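Local coordinates for acetyl-CoA hydrolase/transferase family protein (Porphyromonas gingivalis, PDB 2NVV) that binds zinc and probably acts as an acetyl-CoA hydrolase or an acetate CoA-transferase, at residues G30-V35 / V122-V127; V34-I39 / A65-V70; K250-L255 / G346-N351; P277-Y282 / G297-A302. All coordinates share one frame; numbering follows the deposited sequence.

Interaction 1 of 4, residues G30-V35 / V122-V127; sequences GNPKVV and VAIIEV
Pro-32 and Ile-124 form the close-packed, buried end of this contact, where loop 30-35 crosses strand 122-127. The two side chains meet at about a right angle: the CG2 branch of Ile-124, anti to its backbone N, reaches Pro-32 CB at 3.6 Å. The same methyl lies 4.1 Å from Val-35 CB, so one branch fills the corner between the proline ring and the first turn of helix 35-47. This is the topology of a Rossmann-like parallel sheet: the loop leaves strand 20-23, runs over its neighbour 122-127 and then enters the helix, and alternate strand side chains, Ile-124 and Glu-126, face the loop. The Lys-33 end is polar and partly exposed, though its carboxylate partner is buried. Glu-126 extends with CG anti to the backbone N (chi1 -179°), and the lysine chain, bent at its last torsion (65°), brings NZ to 2.6 Å from Glu-126 OE1 in a salt bridge from above the carboxylate plane. NZ also donates to Asn-31 O at 2.9 Å, in the plane of that carbonyl, which fixes the ammonium between loop and strand. Asn-160 also holds OE1, and Thr-139 OE2.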
loop_
_atom_site.group_PDB
_atom_site.type_symbol
_atom_site.label_atom_id
_atom_site.label_comp_id
_atom_site.label_asym_id
_atom_site.label_seq_id
_atom_site.Cartn_x
_atom_site.Cartn_y
_atom_site.Cartn_z
ATOM N N GLY A 30 22.621 10.507 -12.954
ATOM C CA GLY A 30 23.417 9.649 -12.085
ATOM C C GLY A 30 23.736 8.266 -12.625
ATOM O O GLY A 30 24.325 7.451 -11.928
ATOM N N ASN A 31 23.353 8.010 -13.872
ATOM C CA ASN A 31 23.574 6.724 -14.523
ATOM C C ASN A 31 24.800 6.687 -15.418
ATOM O O ASN A 31 25.178 7.696 -16.012
ATOM C CB ASN A 31 22.361 6.364 -15.381
ATOM C CG ASN A 31 21.300 5.622 -14.614
ATOM O OD1 ASN A 31 21.370 4.407 -14.447
ATOM N ND2 ASN A 31 20.314 6.350 -14.131
ATOM N N PRO A 32 25.442 5.512 -15.528
ATOM C CA PRO A 32 26.622 5.371 -16.378
ATOM C C PRO A 32 26.154 5.577 -17.827
ATOM O O PRO A 32 25.048 5.167 -18.176
ATOM C CB PRO A 32 27.081 3.943 -16.081
ATOM C CG PRO A 32 25.800 3.244 -15.726
ATOM C CD PRO A 32 25.156 4.250 -14.827
ATOM N N LYS A 33 26.989 6.206 -18.658
ATOM C CA LYS A 33 26.617 6.505 -20.038
ATOM C C LYS A 33 27.491 5.927 -21.159
ATOM O O LYS A 33 27.097 5.953 -22.331
ATOM C CB LYS A 33 26.554 8.023 -20.208
ATOM C CG LYS A 33 25.643 8.713 -19.232
ATOM C CD LYS A 33 25.929 10.204 -19.186
ATOM C CE LYS A 33 24.974 10.927 -18.242
ATOM N NZ LYS A 33 25.143 10.521 -16.830
ATOM N N VAL A 34 28.669 5.409 -20.824
ATOM C CA VAL A 34 29.542 4.887 -21.869
ATOM C C VAL A 34 29.865 3.384 -21.767
ATOM O O VAL A 34 30.059 2.705 -22.780
ATOM C CB VAL A 34 30.852 5.726 -21.933
ATOM C CG1 VAL A 34 31.773 5.342 -20.803
ATOM C CG2 VAL A 34 31.533 5.546 -23.282
ATOM N N VAL A 35 29.897 2.854 -20.555
ATOM C CA VAL A 35 30.189 1.443 -20.400
ATOM C C VAL A 35 29.051 0.531 -20.873
ATOM O O VAL A 35 29.290 -0.443 -21.587
ATOM C CB VAL A 35 30.549 1.105 -18.941
ATOM C CG1 VAL A 35 30.706 -0.417 -18.778
ATOM C CG2 VAL A 35 31.843 1.803 -18.565
ATOM N N VAL A 122 28.224 -7.224 -10.602
ATOM C CA VAL A 122 28.967 -5.995 -10.778
ATOM C C VAL A 122 28.036 -4.788 -10.681
ATOM O O VAL A 122 26.819 -4.888 -10.905
ATOM C CB VAL A 122 29.757 -6.008 -12.136
ATOM C CG1 VAL A 122 29.148 -7.029 -13.086
ATOM C CG2 VAL A 122 29.761 -4.645 -12.777
ATOM N N ALA A 123 28.623 -3.656 -10.293
ATOM C CA ALA A 123 27.901 -2.405 -10.168
ATOM C C ALA A 123 28.601 -1.390 -11.059
ATOM O O ALA A 123 29.814 -1.187 -10.937
ATOM C CB ALA A 123 27.922 -1.935 -8.723
ATOM N N ILE A 124 27.854 -0.784 -11.981
ATOM C CA ILE A 124 28.419 0.245 -12.849
ATOM C C ILE A 124 27.879 1.551 -12.273
ATOM O O ILE A 124 26.669 1.712 -12.157
ATOM C CB ILE A 124 27.930 0.140 -14.306
ATOM C CG1 ILE A 124 27.859 -1.321 -14.763
ATOM C CG2 ILE A 124 28.856 0.941 -15.204
ATOM C CD1 ILE A 124 29.169 -2.007 -14.915
ATOM N N ILE A 125 28.759 2.476 -11.901
ATOM C CA ILE A 125 28.298 3.733 -11.330
ATOM C C ILE A 125 28.940 4.977 -11.941
ATOM O O ILE A 125 30.078 4.937 -12.396
ATOM C CB ILE A 125 28.538 3.762 -9.803
ATOM C CG1 ILE A 125 30.034 3.670 -9.504
ATOM C CG2 ILE A 125 27.820 2.603 -9.143
ATOM C CD1 ILE A 125 30.387 3.775 -8.026
ATOM N N GLU A 126 28.191 6.075 -11.980
ATOM C CA GLU A 126 28.737 7.335 -12.479
ATOM C C GLU A 126 29.124 8.145 -11.241
ATOM O O GLU A 126 28.355 8.253 -10.292
ATOM C CB GLU A 126 27.725 8.115 -13.308
ATOM C CG GLU A 126 28.326 9.402 -13.828
ATOM C CD GLU A 126 27.367 10.230 -14.631
ATOM O OE1 GLU A 126 27.563 10.313 -15.860
ATOM O OE2 GLU A 126 26.423 10.796 -14.027
ATOM N N VAL A 127 30.310 8.735 -11.257
ATOM C CA VAL A 127 30.795 9.455 -10.097
ATOM C C VAL A 127 31.327 10.861 -10.375
ATOM O O VAL A 127 31.713 11.194 -11.507
ATOM C CB VAL A 127 31.889 8.594 -9.413
ATOM C CG1 VAL A 127 32.530 9.330 -8.293
ATOM C CG2 VAL A 127 31.266 7.307 -8.885
#

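Interaction 2 of 4, residues V34-I39 / A65-V70; sequences VVPAAI and ARLDGV
Two neighbouring helices of the N-terminal domain pack here through apolar side chains, with no hydrogen bond between segments 34-39 and 65-70. Their short segments run nearly parallel, with axes 8.4 Å apart and crossing at 24°. Pro-36 points across the gap; its CG lies against the carbonyl O of Arg-66 at 3.3 Å and, crossing obliquely, 3.6 Å from Leu-67 CD2. Although Leu-67 sets out away from the partner, its CG is anti to the backbone N (chi1 -160°), and the CD2 branch swings back to meet the proline. Helix 35-47 follows strand 20-23 and helix 65-73 follows strand 55-58, strands that lie side by side in the parallel sheet, so the contact joins successive helices of a Rossmann-like beta-alpha-beta chain. Helix 65-73 contains a wider, pi-type turn at 65-69: Val-70 N reaches back to Ala-65 O at 2.9 Å. One turn along from Leu-67, Val-70 points toward the partner and straddles the backbone of Ala-37, each of its two methyls 4.0 Å from Ala-37 CA. The methyl of Ala-37 adds a looser touch, its CB 4.3 Å from Val-70 CG2. At the exposed rim stands Arg-66, whose guanidinium is engaged by Glu-214 in a salt bridge.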
loop_
_atom_site.group_PDB
_atom_site.type_symbol
_atom_site.label_atom_id
_atom_site.label_comp_id
_atom_site.label_asym_id
_atom_site.label_seq_id
_atom_site.Cartn_x
_atom_site.Cartn_y
_atom_site.Cartn_z
ATOM N N VAL A 34 28.669 5.409 -20.824
ATOM C CA VAL A 34 29.542 4.887 -21.869
ATOM C C VAL A 34 29.865 3.384 -21.767
ATOM O O VAL A 34 30.059 2.705 -22.780
ATOM C CB VAL A 34 30.852 5.726 -21.933
ATOM C CG1 VAL A 34 31.773 5.342 -20.803
ATOM C CG2 VAL A 34 31.533 5.546 -23.282
ATOM N N VAL A 35 29.897 2.854 -20.555
ATOM C CA VAL A 35 30.189 1.443 -20.400
ATOM C C VAL A 35 29.051 0.531 -20.873
ATOM O O VAL A 35 29.290 -0.443 -21.587
ATOM C CB VAL A 35 30.549 1.105 -18.941
ATOM C CG1 VAL A 35 30.706 -0.417 -18.778
ATOM C CG2 VAL A 35 31.843 1.803 -18.565
ATOM N N PRO A 36 27.796 0.824 -20.474
ATOM C CA PRO A 36 26.709 -0.055 -20.932
ATOM C C PRO A 36 26.649 -0.251 -22.455
ATOM O O PRO A 36 26.248 -1.315 -22.934
ATOM C CB PRO A 36 25.452 0.606 -20.354
ATOM C CG PRO A 36 25.881 2.006 -20.042
ATOM C CD PRO A 36 27.282 1.857 -19.561
ATOM N N ALA A 37 27.062 0.761 -23.210
ATOM C CA ALA A 37 27.070 0.665 -24.662
ATOM C C ALA A 37 28.172 -0.301 -25.104
ATOM O O ALA A 37 28.020 -1.025 -26.093
ATOM C CB ALA A 37 27.300 2.042 -25.273
ATOM N N ALA A 38 29.283 -0.301 -24.371
ATOM C CA ALA A 38 30.408 -1.182 -24.669
ATOM C C ALA A 38 30.037 -2.630 -24.336
ATOM O O ALA A 38 30.584 -3.567 -24.919
ATOM C CB ALA A 38 31.618 -0.759 -23.877
ATOM N N ILE A 39 29.118 -2.806 -23.390
ATOM C CA ILE A 39 28.649 -4.134 -23.003
ATOM C C ILE A 39 27.787 -4.633 -24.149
ATOM O O ILE A 39 27.849 -5.799 -24.530
ATOM C CB ILE A 39 27.725 -4.101 -21.767
ATOM C CG1 ILE A 39 28.389 -3.374 -20.596
ATOM C CG2 ILE A 39 27.327 -5.510 -21.405
ATOM C CD1 ILE A 39 29.601 -4.048 -20.063
ATOM N N ALA A 65 18.913 6.415 -22.891
ATOM C CA ALA A 65 18.754 5.541 -24.045
ATOM C C ALA A 65 20.088 4.808 -24.228
ATOM O O ALA A 65 20.183 3.823 -24.959
ATOM C CB ALA A 65 18.426 6.369 -25.283
ATOM N N ARG A 66 21.118 5.306 -23.547
ATOM C CA ARG A 66 22.461 4.732 -23.630
ATOM C C ARG A 66 22.687 3.693 -22.544
ATOM O O ARG A 66 23.819 3.354 -22.213
ATOM C CB ARG A 66 23.486 5.854 -23.519
ATOM C CG ARG A 66 23.160 6.988 -24.460
ATOM C CD ARG A 66 23.682 8.291 -23.940
ATOM N NE ARG A 66 25.118 8.391 -24.094
ATOM C CZ ARG A 66 25.829 9.417 -23.656
ATOM N NH1 ARG A 66 25.219 10.426 -23.033
ATOM N NH2 ARG A 66 27.140 9.438 -23.852
ATOM N N LEU A 67 21.583 3.195 -22.001
ATOM C CA LEU A 67 21.602 2.188 -20.961
ATOM C C LEU A 67 20.568 1.139 -21.390
ATOM O O LEU A 67 20.910 0.139 -22.034
ATOM C CB LEU A 67 21.207 2.813 -19.622
ATOM C CG LEU A 67 21.572 2.145 -18.285
ATOM C CD1 LEU A 67 21.399 0.624 -18.363
ATOM C CD2 LEU A 67 22.979 2.500 -17.925
ATOM N N ASP A 68 19.304 1.374 -21.051
ATOM C CA ASP A 68 18.245 0.439 -21.413
ATOM C C ASP A 68 18.094 0.353 -22.925
ATOM O O ASP A 68 17.957 -0.722 -23.490
ATOM C CB ASP A 68 16.904 0.876 -20.821
ATOM C CG ASP A 68 16.802 0.613 -19.345
ATOM O OD1 ASP A 68 17.222 -0.478 -18.912
ATOM O OD2 ASP A 68 16.282 1.488 -18.621
ATOM N N GLY A 69 18.103 1.505 -23.578
ATOM C CA GLY A 69 17.954 1.519 -25.019
ATOM C C GLY A 69 18.972 0.663 -25.741
ATOM O O GLY A 69 18.616 -0.283 -26.445
ATOM N N VAL A 70 20.244 0.990 -25.564
ATOM C CA VAL A 70 21.302 0.245 -26.222
ATOM C C VAL A 70 21.290 -1.243 -25.817
ATOM O O VAL A 70 21.476 -2.128 -26.661
ATOM C CB VAL A 70 22.688 0.882 -25.919
ATOM C CG1 VAL A 70 23.051 0.709 -24.452
ATOM C CG2 VAL A 70 23.737 0.265 -26.814
#

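Interaction 3 of 4, residues K250-L255 / G346-N351; sequences KDFLPL and GVITIN
One backbone hydrogen bond carries the polar part of this contact. Ile-348 N donates to Pro-254 O over 2.8 Å, almost straight at the hydrogen (169°) and nearly along the C=O axis. Two weaker CA-H...O contacts flank it: Val-347 CA lies 3.4 Å from the same Pro-254 O, and Leu-255 CA lies 3.4 Å from Ile-348 O. With a second backbone bond between Ile-348 and Gln-256, this pairs Leu-255 with Ile-348 in a parallel bridge, both side chains on one face of the sheet.

The apolar contacts gather round Ile-348. Leu-255 lies alongside it, pointing the same way, and its CD2 branch rests 3.6 Å from Ile-348 CB. With CG1 anti to the carbonyl carbon (chi1 -68°), the isoleucine sends CD1 back along the loop, to 3.9 Å from Leu-253 CB and 4.0 Å from Phe-252 CE2. The phenylalanine crosses it at about a right angle. Separately, Pro-254 CB meets Val-347 CG2 at 4.1 Å.

A helix C-cap leads into the second segment. Gly-346, with positive phi, is the C' residue of a Schellman motif ending helix 339-345, and the chain passes through Val-347 into the strand, the Gly-346 carbonyl oxygen lying against Leu-253. Strand 255-257 lies beside strand 348-352, and strand 279-282 pairs with its other side through Leu-255. Strand 255-257 runs into the segment from Gly-258 to Val-262, predicted to bind CoA, which leads into helix 261-272, a strand-turn-helix arrangement resembling that of Rossmann-like domains.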
loop_
_atom_site.group_PDB
_atom_site.type_symbol
_atom_site.label_atom_id
_atom_site.label_comp_id
_atom_site.label_asym_id
_atom_site.label_seq_id
_atom_site.Cartn_x
_atom_site.Cartn_y
_atom_site.Cartn_z
ATOM N N LYS A 250 -2.070 24.852 8.768
ATOM C CA LYS A 250 -1.853 26.174 8.195
ATOM C C LYS A 250 -0.487 26.439 7.575
ATOM O O LYS A 250 -0.388 27.192 6.610
ATOM C CB LYS A 250 -2.148 27.250 9.247
ATOM C CG LYS A 250 -3.513 27.906 9.098
ATOM C CD LYS A 250 -4.670 26.900 9.178
ATOM C CE LYS A 250 -5.998 27.636 9.158
ATOM N NZ LYS A 250 -7.144 26.761 9.530
ATOM N N ASP A 251 0.566 25.850 8.131
ATOM C CA ASP A 251 1.905 26.043 7.586
ATOM C C ASP A 251 2.195 25.092 6.423
ATOM O O ASP A 251 3.328 25.017 5.952
ATOM C CB ASP A 251 2.962 25.825 8.667
ATOM C CG ASP A 251 2.865 26.829 9.791
ATOM O OD1 ASP A 251 2.809 28.041 9.500
ATOM O OD2 ASP A 251 2.860 26.403 10.965
ATOM N N PHE A 252 1.174 24.366 5.974
ATOM C CA PHE A 252 1.306 23.419 4.865
ATOM C C PHE A 252 2.120 22.182 5.271
ATOM O O PHE A 252 2.471 22.005 6.445
ATOM C CB PHE A 252 1.961 24.104 3.664
ATOM C CG PHE A 252 1.504 23.574 2.330
ATOM C CD1 PHE A 252 2.317 23.680 1.213
ATOM C CD2 PHE A 252 0.247 23.004 2.180
ATOM C CE1 PHE A 252 1.885 23.227 -0.023
ATOM C CE2 PHE A 252 -0.190 22.549 0.938
ATOM C CZ PHE A 252 0.629 22.662 -0.158
ATOM N N LEU A 253 2.433 21.338 4.290
ATOM C CA LEU A 253 3.170 20.091 4.518
ATOM C C LEU A 253 4.121 19.816 3.351
ATOM O O LEU A 253 4.087 20.521 2.346
ATOM C CB LEU A 253 2.174 18.941 4.647
ATOM C CG LEU A 253 1.785 18.361 6.013
ATOM C CD1 LEU A 253 1.937 19.376 7.096
ATOM C CD2 LEU A 253 0.356 17.861 5.946
ATOM N N PRO A 254 4.999 18.800 3.477
ATOM C CA PRO A 254 5.934 18.481 2.393
ATOM C C PRO A 254 5.152 17.990 1.192
ATOM O O PRO A 254 4.095 17.370 1.358
ATOM C CB PRO A 254 6.796 17.373 2.988
ATOM C CG PRO A 254 6.763 17.651 4.438
ATOM C CD PRO A 254 5.314 18.002 4.675
ATOM N N LEU A 255 5.663 18.262 -0.009
ATOM C CA LEU A 255 4.988 17.817 -1.225
ATOM C C LEU A 255 5.783 16.827 -2.051
ATOM O O LEU A 255 6.998 16.743 -1.946
ATOM C CB LEU A 255 4.635 18.993 -2.130
ATOM C CG LEU A 255 3.632 20.054 -1.679
ATOM C CD1 LEU A 255 3.516 21.074 -2.790
ATOM C CD2 LEU A 255 2.273 19.449 -1.388
ATOM N N GLY A 346 3.849 13.568 6.868
ATOM C CA GLY A 346 2.562 13.975 6.340
ATOM C C GLY A 346 2.711 14.540 4.938
ATOM O O GLY A 346 2.109 15.560 4.585
ATOM N N VAL A 347 3.530 13.874 4.138
ATOM C CA VAL A 347 3.782 14.293 2.776
ATOM C C VAL A 347 2.508 14.258 1.956
ATOM O O VAL A 347 1.795 13.249 1.950
ATOM C CB VAL A 347 4.816 13.377 2.093
ATOM C CG1 VAL A 347 5.114 13.872 0.696
ATOM C CG2 VAL A 347 6.080 13.330 2.907
ATOM N N ILE A 348 2.214 15.361 1.268
ATOM C CA ILE A 348 1.042 15.426 0.410
ATOM C C ILE A 348 1.541 14.966 -0.953
ATOM O O ILE A 348 2.480 15.541 -1.494
ATOM C CB ILE A 348 0.482 16.868 0.335
ATOM C CG1 ILE A 348 -0.104 17.248 1.695
ATOM C CG2 ILE A 348 -0.576 16.976 -0.779
ATOM C CD1 ILE A 348 -0.508 18.674 1.815
ATOM N N THR A 349 0.915 13.924 -1.496
ATOM C CA THR A 349 1.339 13.358 -2.770
ATOM C C THR A 349 0.396 13.654 -3.925
ATOM O O THR A 349 -0.823 13.563 -3.781
ATOM C CB THR A 349 1.531 11.821 -2.656
ATOM O OG1 THR A 349 0.283 11.199 -2.375
ATOM C CG2 THR A 349 2.493 11.481 -1.537
ATOM N N ILE A 350 0.982 13.999 -5.072
ATOM C CA ILE A 350 0.241 14.317 -6.284
ATOM C C ILE A 350 0.861 13.532 -7.439
ATOM O O ILE A 350 1.997 13.786 -7.835
ATOM C CB ILE A 350 0.325 15.823 -6.593
ATOM C CG1 ILE A 350 0.116 16.624 -5.306
ATOM C CG2 ILE A 350 -0.736 16.207 -7.615
ATOM C CD1 ILE A 350 0.739 17.992 -5.345
ATOM N N ASN A 351 0.100 12.585 -7.979
ATOM C CA ASN A 351 0.572 11.736 -9.053
ATOM C C ASN A 351 -0.415 11.684 -10.200
ATOM O O ASN A 351 -1.567 12.072 -10.041
ATOM C CB ASN A 351 0.812 10.339 -8.497
ATOM C CG ASN A 351 2.034 10.279 -7.599
ATOM O OD1 ASN A 351 3.156 10.161 -8.079
ATOM N ND2 ASN A 351 1.824 10.379 -6.293
#

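Interaction 4 of 4, residues P277-Y282 / G297-A302; sequences PAFNMY and GRIKFA
Phe-279 O is the best-held polar atom, with one hydrogen bond and one CA-H...O contact from the neighbouring strand. Lys-300 N donates to it at 2.8 Å, 33° above the carbonyl plane, and Ile-299 CA approaches it at 3.2 Å. Phe-279 N in turn donates to Arg-298 O at 3.2 Å, and further along Met-281 N donates to Phe-301 O at 3.0 Å. Phe-279 is bridged to Ile-299 but Met-281 to Ala-302, so strand 299-302 spends one residue more, a beta bulge at which Lys-300 turns its side chain toward the partner.

On the face bearing Phe-279, Ile-299 and Met-281 the packing is apolar. Phe-279 holds CG in the crowded position between backbone N and carbonyl carbon (chi1 61°), which turns a ring face to Ile-299. Ile-299 CG1 sits over that ring in a CH-pi contact, 4.0 Å from the centroid. In selenomethionine Met-281, CG, anti to the carbonyl carbon, is 3.9 Å from Ile-299 CD1, and the bend at chi2 takes SE to the edge of the Phe-279 ring. The Asn-280 amide ND2 lies against Lys-300 CB and Phe-301 CB without hydrogen-bonding to Phe-301 N. At the more open rim, Lys-300 CD covers the methyl of Ala-278.

Helix 288-295 covers Ile-299 and Met-281 and links the two parallel strands in a beta-alpha-beta crossover; Glu-284, the predicted thioester-forming glutamate, follows shortly after strand 279-282.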
loop_
_atom_site.group_PDB
_atom_site.type_symbol
_atom_site.label_atom_id
_atom_site.label_comp_id
_atom_site.label_asym_id
_atom_site.label_seq_id
_atom_site.Cartn_x
_atom_site.Cartn_y
_atom_site.Cartn_z
ATOM N N PRO A 277 1.769 28.767 1.316
ATOM C CA PRO A 277 3.005 29.225 1.962
ATOM C C PRO A 277 4.272 28.580 1.380
ATOM O O PRO A 277 4.211 27.488 0.813
ATOM C CB PRO A 277 2.780 28.858 3.434
ATOM C CG PRO A 277 1.933 27.635 3.345
ATOM C CD PRO A 277 0.937 28.000 2.264
ATOM N N ALA A 278 5.404 29.266 1.509
ATOM C CA ALA A 278 6.673 28.750 1.013
ATOM C C ALA A 278 6.724 27.309 1.493
ATOM O O ALA A 278 6.489 27.034 2.673
ATOM C CB ALA A 278 7.843 29.551 1.578
ATOM N N PHE A 279 7.031 26.388 0.588
ATOM C CA PHE A 279 7.023 24.991 0.952
ATOM C C PHE A 279 8.274 24.199 0.601
ATOM O O PHE A 279 9.146 24.659 -0.133
ATOM C CB PHE A 279 5.787 24.337 0.322
ATOM C CG PHE A 279 5.751 24.409 -1.197
ATOM C CD1 PHE A 279 6.241 23.353 -1.976
ATOM C CD2 PHE A 279 5.229 25.530 -1.844
ATOM C CE1 PHE A 279 6.208 23.417 -3.367
ATOM C CE2 PHE A 279 5.193 25.601 -3.236
ATOM C CZ PHE A 279 5.682 24.543 -3.998
ATOM N N ASN A 280 8.347 22.994 1.145
ATOM C CA ASN A 280 9.472 22.108 0.901
ATOM C C ASN A 280 8.984 20.910 0.105
ATOM O O ASN A 280 7.803 20.581 0.129
ATOM C CB ASN A 280 10.073 21.614 2.223
ATOM C CG ASN A 280 10.572 22.748 3.105
ATOM O OD1 ASN A 280 10.044 22.979 4.196
ATOM N ND2 ASN A 280 11.602 23.460 2.642
HETATM N N MSE A 281 9.903 20.268 -0.600
HETATM C CA MSE A 281 9.582 19.088 -1.389
HETATM C C MSE A 281 10.214 17.876 -0.731
HETATM O O MSE A 281 11.309 17.962 -0.162
HETATM C CB MSE A 281 10.179 19.176 -2.804
HETATM C CG MSE A 281 9.739 20.361 -3.642
HETATM SE SE MSE A 281 7.895 20.250 -4.111
HETATM C CE MSE A 281 7.973 18.763 -5.388
ATOM N N TYR A 282 9.510 16.757 -0.789
ATOM C CA TYR A 282 10.035 15.496 -0.306
ATOM C C TYR A 282 9.554 14.568 -1.412
ATOM O O TYR A 282 8.679 13.728 -1.207
ATOM C CB TYR A 282 9.440 15.085 1.046
ATOM C CG TYR A 282 10.276 13.997 1.697
ATOM C CD1 TYR A 282 11.482 14.306 2.324
ATOM C CD2 TYR A 282 9.921 12.654 1.592
ATOM C CE1 TYR A 282 12.310 13.313 2.819
ATOM C CE2 TYR A 282 10.744 11.657 2.079
ATOM C CZ TYR A 282 11.941 11.989 2.691
ATOM O OH TYR A 282 12.775 10.993 3.159
ATOM N N GLY A 297 12.383 31.821 -3.978
ATOM C CA GLY A 297 12.100 31.636 -2.565
ATOM C C GLY A 297 10.754 30.964 -2.337
ATOM O O GLY A 297 10.288 30.829 -1.200
ATOM N N ARG A 298 10.132 30.531 -3.426
ATOM C CA ARG A 298 8.837 29.874 -3.377
ATOM C C ARG A 298 8.960 28.484 -2.743
ATOM O O ARG A 298 8.085 28.050 -1.997
ATOM C CB ARG A 298 8.284 29.782 -4.795
ATOM C CG ARG A 298 7.012 28.991 -4.933
ATOM C CD ARG A 298 5.980 29.365 -3.872
ATOM N NE ARG A 298 5.606 30.787 -3.844
ATOM C CZ ARG A 298 4.616 31.253 -3.098
ATOM N NH1 ARG A 298 3.919 30.416 -2.342
ATOM N NH2 ARG A 298 4.325 32.548 -3.101
ATOM N N ILE A 299 10.036 27.780 -3.071
ATOM C CA ILE A 299 10.306 26.471 -2.497
ATOM C C ILE A 299 11.553 26.688 -1.624
ATOM O O ILE A 299 12.582 27.177 -2.093
ATOM C CB ILE A 299 10.590 25.393 -3.583
ATOM C CG1 ILE A 299 9.278 24.957 -4.233
ATOM C CG2 ILE A 299 11.285 24.179 -2.961
ATOM C CD1 ILE A 299 9.428 23.857 -5.252
ATOM N N LYS A 300 11.438 26.335 -0.349
ATOM C CA LYS A 300 12.516 26.514 0.605
ATOM C C LYS A 300 13.607 25.454 0.578
ATOM O O LYS A 300 14.766 25.743 0.847
ATOM C CB LYS A 300 11.921 26.581 2.004
ATOM C CG LYS A 300 11.114 27.817 2.241
ATOM C CD LYS A 300 9.980 27.572 3.202
ATOM C CE LYS A 300 10.452 27.117 4.556
ATOM N NZ LYS A 300 9.282 26.911 5.459
ATOM N N PHE A 301 13.234 24.230 0.233
ATOM C CA PHE A 301 14.170 23.116 0.232
ATOM C C PHE A 301 13.601 21.981 -0.610
ATOM O O PHE A 301 12.389 21.894 -0.824
ATOM C CB PHE A 301 14.360 22.645 1.680
ATOM C CG PHE A 301 15.268 21.469 1.826
ATOM C CD1 PHE A 301 16.646 21.636 1.865
ATOM C CD2 PHE A 301 14.745 20.181 1.890
ATOM C CE1 PHE A 301 17.492 20.531 1.961
ATOM C CE2 PHE A 301 15.585 19.076 1.985
ATOM C CZ PHE A 301 16.955 19.250 2.019
ATOM N N ALA A 302 14.472 21.114 -1.100
ATOM C CA ALA A 302 14.011 19.996 -1.888
ATOM C C ALA A 302 14.740 18.695 -1.564
ATOM O O ALA A 302 15.953 18.602 -1.685
ATOM C CB ALA A 302 14.145 20.302 -3.362
#

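How the interactions relate
Interactions 1 and 2 belong to the N-terminal domain and share Val-34 and Val-35, where a loop becomes a helix: one is buried against a strand and holds a charged pair, the other is a partly buried, largely apolar helix packing. Interactions 3 and 4 rest on backbone hydrogen bonds and build parallel strand pairing in the other half of the chain; interaction 3 is wholly buried, while interaction 4 has an exposed rim. They adjoin, for Leu-255 probably hydrogen-bonds to Asn-280 and Tyr-282, so strand 279-282 lies between 255-257 and 299-304. The two pairs are remote, interactions 1 and 3 having centres about 33 Å apart.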